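Hsp70/Hsp90 co-chaperone CNS1 (Saccharomyces cerevisiae, PDB 6HFM) acts as a co-chaperone that binds Hsp90 and Hsp70, stimulating the ATPase of Hsp70 but not that of Hsp90, and is represented here by its C-terminal wheel domain. Local coordinates at residues Tyr49-Met54 with Asn137-Tyr142; Gly110-Ala115 with Gly151-Trp156. All coordinates share one frame; numbering follows the deposited sequence.

Contact 1 (Tyr49-Met54 with Asn137-Tyr142)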
loop_
_atom_site.group_PDB
_atom_site.type_symbol
_atom_site.label_atom_id
_atom_site.label_comp_id
_atom_site.label_asym_id
_atom_site.label_seq_id
_atom_site.Cartn_x
_atom_site.Cartn_y
_atom_site.Cartn_z
ATOM N N TYR A 49 -7.485 -6.952 0.617
ATOM C CA TYR A 49 -7.602 -5.588 1.161
ATOM C C TYR A 49 -7.582 -4.546 0.041
ATOM O O TYR A 49 -7.079 -4.824 -1.048
ATOM C CB TYR A 49 -6.516 -5.275 2.209
ATOM C CG TYR A 49 -5.226 -6.083 2.144
ATOM C CD1 TYR A 49 -4.435 -6.089 1.003
ATOM C CD2 TYR A 49 -4.776 -6.812 3.257
ATOM C CE1 TYR A 49 -3.257 -6.822 0.944
ATOM C CE2 TYR A 49 -3.594 -7.538 3.210
ATOM C CZ TYR A 49 -2.838 -7.541 2.052
ATOM O OH TYR A 49 -1.660 -8.254 2.002
ATOM N N PRO A 50 -8.122 -3.341 0.307
ATOM C CA PRO A 50 -8.023 -2.277 -0.682
ATOM C C PRO A 50 -6.604 -1.717 -0.757
ATOM O O PRO A 50 -5.782 -1.970 0.132
ATOM C CB PRO A 50 -8.998 -1.206 -0.156
ATOM C CG PRO A 50 -9.642 -1.778 1.066
ATOM C CD PRO A 50 -8.713 -2.839 1.553
ATOM N N ALA A 51 -6.336 -0.946 -1.807
ATOM C CA ALA A 51 -5.057 -0.256 -1.977
ATOM C C ALA A 51 -5.234 1.181 -2.444
ATOM O O ALA A 51 -6.013 1.457 -3.369
ATOM C CB ALA A 51 -4.173 -1.007 -2.959
ATOM N N LEU A 52 -4.509 2.091 -1.788
ATOM C CA LEU A 52 -4.309 3.452 -2.265
ATOM C C LEU A 52 -2.943 3.503 -2.937
ATOM O O LEU A 52 -1.934 3.139 -2.325
ATOM C CB LEU A 52 -4.359 4.446 -1.102
ATOM C CG LEU A 52 -5.724 4.641 -0.448
ATOM C CD1 LEU A 52 -5.591 5.435 0.843
ATOM C CD2 LEU A 52 -6.689 5.345 -1.391
ATOM N N ILE A 53 -2.911 3.942 -4.197
ATOM C CA ILE A 53 -1.667 4.029 -4.962
ATOM C C ILE A 53 -1.413 5.507 -5.230
ATOM O O ILE A 53 -2.133 6.132 -6.002
ATOM C CB ILE A 53 -1.725 3.205 -6.273
ATOM C CG1 ILE A 53 -2.066 1.733 -5.964
ATOM C CG2 ILE A 53 -0.400 3.276 -7.023
ATOM C CD1 ILE A 53 -3.516 1.385 -6.192
ATOM N N MET A 54 -0.393 6.052 -4.572
ATOM C CA MET A 54 -0.084 7.479 -4.620
ATOM C C MET A 54 0.983 7.746 -5.678
ATOM O O MET A 54 1.964 7.009 -5.772
ATOM C CB MET A 54 0.443 7.966 -3.263
ATOM C CG MET A 54 -0.349 7.511 -2.042
ATOM S SD MET A 54 -2.103 7.914 -2.113
ATOM C CE MET A 54 -2.046 9.703 -2.106
ATOM N N ASN A 137 -6.641 -0.382 7.501
ATOM C CA ASN A 137 -6.905 -1.714 6.934
ATOM C C ASN A 137 -6.827 -1.759 5.407
ATOM O O ASN A 137 -7.546 -2.515 4.756
ATOM C CB ASN A 137 -8.240 -2.293 7.462
ATOM C CG ASN A 137 -8.094 -3.004 8.800
ATOM O OD1 ASN A 137 -7.025 -3.517 9.153
ATOM N ND2 ASN A 137 -9.186 -3.053 9.546
ATOM N N ALA A 138 -5.917 -0.962 4.852
ATOM C CA ALA A 138 -5.676 -0.908 3.411
ATOM C C ALA A 138 -4.194 -0.697 3.115
ATOM O O ALA A 138 -3.455 -0.115 3.919
ATOM C CB ALA A 138 -6.505 0.197 2.773
ATOM N N LEU A 139 -3.750 -1.185 1.959
ATOM C CA LEU A 139 -2.403 -0.896 1.477
ATOM C C LEU A 139 -2.291 0.583 1.125
ATOM O O LEU A 139 -3.264 1.201 0.695
ATOM C CB LEU A 139 -2.070 -1.728 0.231
ATOM C CG LEU A 139 -1.972 -3.238 0.415
ATOM C CD1 LEU A 139 -1.947 -3.931 -0.940
ATOM C CD2 LEU A 139 -0.752 -3.598 1.259
ATOM N N LYS A 140 -1.107 1.140 1.341
ATOM C CA LYS A 140 -0.752 2.467 0.837
ATOM C C LYS A 140 0.647 2.358 0.233
ATOM O O LYS A 140 1.598 2.004 0.928
ATOM C CB LYS A 140 -0.790 3.510 1.958
ATOM C CG LYS A 140 -0.414 4.924 1.520
ATOM C CD LYS A 140 -0.783 5.983 2.557
ATOM C CE LYS A 140 -0.083 5.804 3.903
ATOM N NZ LYS A 140 1.408 5.899 3.902
ATOM N N ILE A 141 0.754 2.625 -1.066
ATOM C CA ILE A 141 2.038 2.561 -1.775
ATOM C C ILE A 141 2.264 3.875 -2.517
ATOM O O ILE A 141 1.304 4.573 -2.874
ATOM C CB ILE A 141 2.148 1.323 -2.721
ATOM C CG1 ILE A 141 1.271 1.448 -3.967
ATOM C CG2 ILE A 141 1.809 0.045 -1.962
ATOM C CD1 ILE A 141 1.582 0.411 -5.030
ATOM N N TYR A 142 3.538 4.198 -2.721
ATOM C CA TYR A 142 3.956 5.387 -3.458
ATOM C C TYR A 142 4.734 4.932 -4.682
ATOM O O TYR A 142 5.741 4.239 -4.554
ATOM C CB TYR A 142 4.833 6.295 -2.575
ATOM C CG TYR A 142 4.146 6.744 -1.298
ATOM C CD1 TYR A 142 3.417 7.930 -1.252
ATOM C CD2 TYR A 142 4.192 5.956 -0.145
ATOM C CE1 TYR A 142 2.765 8.336 -0.088
ATOM C CE2 TYR A 142 3.553 6.352 1.023
ATOM C CZ TYR A 142 2.835 7.535 1.048
ATOM O OH TYR A 142 2.199 7.909 2.210
#
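L139 joins this parallel strand pair twice over, by its backbone and by its side chain, which lies beside A51 on one face of the sheet and reaches the Y49 ring. Its N donates to P50 O at 2.8 Å and its O accepts from L52 N over 2.9 Å, so that its two bonds straddle A51. The second of these is straight at the hydrogen (177°), although the donor stands above the carbonyl plane. The L139 isobutyl group crosses the Y49 ring obliquely, CD1 lying 3.7 Å from CE1 of Y49. Two residues further on the same pattern recurs: I141 N donates to L52 O at 3.0 Å, and I141 O accepts from M54 N at 2.8 Å. On the face shared with L139, I141 and I53 lie side by side. CG1 of I141 sits between its own backbone N and carbonyl carbon (chi1 72°), which brings it within 3.9 Å of I53 CG1, and CD1 meets both branches of I53. M54 packs on the opposite face: its CB lies 3.6 Å from Y142 CD1 and CG reaches CE1 of that ring, while bends at chi2 and chi3 lead the rest of the chain away. On that face Y142 OH also accepts a 2.7 Å bond from K140 NZ, which has a salt bridge to E106. The pair lies in the middle of the mixed sheet of the wheel domain. Strand 60-68 borders 47-55 on its far side, strand 101-106 borders 139-145, and F121 of helix 121-126 covers Y49 and L139.

Contact 2 (Gly110-Ala115 with Gly151-Trp156)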
loop_
_atom_site.group_PDB
_atom_site.type_symbol
_atom_site.label_atom_id
_atom_site.label_comp_id
_atom_site.label_asym_id
_atom_site.label_seq_id
_atom_site.Cartn_x
_atom_site.Cartn_y
_atom_site.Cartn_z
ATOM N N GLY A 110 7.568 5.690 10.573
ATOM C CA GLY A 110 7.262 6.876 9.770
ATOM C C GLY A 110 8.287 7.147 8.680
ATOM O O GLY A 110 8.232 8.197 8.026
ATOM N N GLY A 111 9.223 6.213 8.486
ATOM C CA GLY A 111 10.166 6.253 7.377
ATOM C C GLY A 111 9.606 5.592 6.132
ATOM O O GLY A 111 8.434 5.214 6.093
ATOM N N LEU A 112 10.452 5.463 5.113
ATOM C CA LEU A 112 10.092 4.820 3.848
ATOM C C LEU A 112 11.008 3.649 3.520
ATOM O O LEU A 112 12.211 3.711 3.750
ATOM C CB LEU A 112 10.175 5.824 2.700
ATOM C CG LEU A 112 9.179 6.977 2.707
ATOM C CD1 LEU A 112 9.616 8.020 1.692
ATOM C CD2 LEU A 112 7.777 6.484 2.412
ATOM N N ILE A 113 10.428 2.587 2.962
ATOM C CA ILE A 113 11.204 1.451 2.451
ATOM C C ILE A 113 10.869 1.240 0.981
ATOM O O ILE A 113 9.717 1.389 0.577
ATOM C CB ILE A 113 10.958 0.159 3.272
ATOM C CG1 ILE A 113 11.965 -0.923 2.869
ATOM C CG2 ILE A 113 9.525 -0.355 3.136
ATOM C CD1 ILE A 113 12.101 -2.013 3.896
ATOM N N LYS A 114 11.884 0.907 0.188
ATOM C CA LYS A 114 11.689 0.467 -1.186
ATOM C C LYS A 114 11.129 -0.961 -1.147
ATOM O O LYS A 114 11.765 -1.862 -0.602
ATOM C CB LYS A 114 13.017 0.511 -1.950
ATOM C CG LYS A 114 12.874 0.357 -3.457
ATOM C CD LYS A 114 14.225 0.358 -4.163
ATOM C CE LYS A 114 15.023 -0.924 -3.932
ATOM N NZ LYS A 114 14.346 -2.152 -4.437
ATOM N N ALA A 115 9.929 -1.146 -1.689
ATOM C CA ALA A 115 9.281 -2.457 -1.755
ATOM C C ALA A 115 9.803 -3.241 -2.951
ATOM O O ALA A 115 9.639 -2.809 -4.094
ATOM C CB ALA A 115 7.774 -2.296 -1.851
ATOM N N GLY A 151 15.289 12.813 -4.725
ATOM C CA GLY A 151 14.689 14.100 -4.383
ATOM C C GLY A 151 13.407 13.986 -3.571
ATOM O O GLY A 151 13.202 14.731 -2.603
ATOM N N TRP A 152 12.544 13.052 -3.952
ATOM C CA TRP A 152 11.289 12.833 -3.235
ATOM C C TRP A 152 11.521 12.303 -1.810
ATOM O O TRP A 152 10.873 12.764 -0.869
ATOM C CB TRP A 152 10.356 11.898 -4.023
ATOM C CG TRP A 152 9.065 11.655 -3.307
ATOM C CD1 TRP A 152 8.041 12.538 -3.139
ATOM C CD2 TRP A 152 8.689 10.465 -2.611
ATOM N NE1 TRP A 152 7.039 11.969 -2.393
ATOM C CE2 TRP A 152 7.409 10.693 -2.055
ATOM C CE3 TRP A 152 9.306 9.222 -2.409
ATOM C CZ2 TRP A 152 6.730 9.721 -1.310
ATOM C CZ3 TRP A 152 8.629 8.254 -1.675
ATOM C CH2 TRP A 152 7.354 8.514 -1.132
ATOM N N ILE A 153 12.451 11.360 -1.658
ATOM C CA ILE A 153 12.821 10.837 -0.329
ATOM C C ILE A 153 13.391 11.952 0.560
ATOM O O ILE A 153 13.092 12.009 1.754
ATOM C CB ILE A 153 13.805 9.646 -0.444
ATOM C CG1 ILE A 153 13.084 8.436 -1.045
ATOM C CG2 ILE A 153 14.384 9.254 0.919
ATOM C CD1 ILE A 153 14.024 7.406 -1.616
ATOM N N SER A 154 14.189 12.840 -0.028
ATOM C CA SER A 154 14.753 13.980 0.704
ATOM C C SER A 154 13.686 14.920 1.284
ATOM O O SER A 154 13.887 15.488 2.363
ATOM C CB SER A 154 15.702 14.775 -0.198
ATOM O OG SER A 154 16.360 15.789 0.535
ATOM N N LYS A 155 12.569 15.076 0.569
ATOM C CA LYS A 155 11.459 15.942 0.984
ATOM C C LYS A 155 10.468 15.275 1.956
ATOM O O LYS A 155 9.674 15.974 2.582
ATOM C CB LYS A 155 10.667 16.428 -0.238
ATOM C CG LYS A 155 11.465 17.147 -1.314
ATOM C CD LYS A 155 11.817 18.576 -0.953
ATOM C CE LYS A 155 12.130 19.375 -2.210
ATOM N NZ LYS A 155 12.854 20.637 -1.907
ATOM N N TRP A 156 10.494 13.942 2.059
ATOM C CA TRP A 156 9.581 13.201 2.943
ATOM C C TRP A 156 9.720 13.686 4.384
ATOM O O TRP A 156 10.829 13.739 4.918
ATOM C CB TRP A 156 9.866 11.695 2.865
ATOM C CG TRP A 156 9.012 10.847 3.775
ATOM C CD1 TRP A 156 9.350 10.370 5.007
ATOM C CD2 TRP A 156 7.688 10.371 3.509
ATOM N NE1 TRP A 156 8.316 9.631 5.532
ATOM C CE2 TRP A 156 7.287 9.604 4.628
ATOM C CE3 TRP A 156 6.806 10.502 2.428
ATOM C CZ2 TRP A 156 6.032 8.983 4.703
ATOM C CZ3 TRP A 156 5.555 9.880 2.504
ATOM C CH2 TRP A 156 5.186 9.132 3.635
#
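The one hydrogen bond between the two segments runs from W156 NE1 to G110 O, at 2.9 Å and nearly straight (174° at the hydrogen). The carbonyl oxygen lies in the plane of the indole, at its edge. With phi positive (91°), a side chain on G110 would collide with the preceding carbonyl oxygen, and the turn that presents this acceptor suits glycine.

Contact with the indole face comes from L112. Its CG stands 3.7 Å above the ring plane, over the centre, and the two methyls divide the surface beneath them. CD2 makes a CH-pi contact, 3.7 Å from the centroid of the six-membered ring and close to its normal; CD1 lies over the CD2-CG side of the indole, 3.5 Å from W156 CD2. CG of W156 is anti to its backbone N (chi1 178°), which carries the start of the indole toward L112.

Apolar contact with the helix completes the set. L112 CD1 also touches W152 CZ3 at 3.5 Å, the side chains crossing at about a right angle, and approaches I153 CG1 more loosely. The end of helix 146-155 is thus joined to strand 112-114 at the edge of the wheel domain's mixed sheet, where the Y142 ring meets W156 edge-to-face.

An alanine in place of W156 would probably leave G110 O without this donor and open a gap beside L112. Since one bond acts in the indole plane and the leucine presses on its face, these polar and apolar grips together would be expected to restrain both the position and the tilt of the ring.

After helix 4-15 and two short strands, the chain lays down 49-54, passes through 110-115, returns at 137-142 to close the long loop of contact 1, and reaches 151-156, where contact 2 closes a shorter loop, before running on into helix 158-163. Their segments alternate, so the two loops cross. Contact 1 joins central strands near the middle of the chain; contact 2, centred about 16 Å away, fastens helix 146-155 to strand 112-114 at the surface. Because that helix directly follows strand 139-145, the two meet at Y142, whose OH packs against W156 CH2 at 3.5 Å and whose CB lies beside W152 CH2. Both closures thus reach the same sheet.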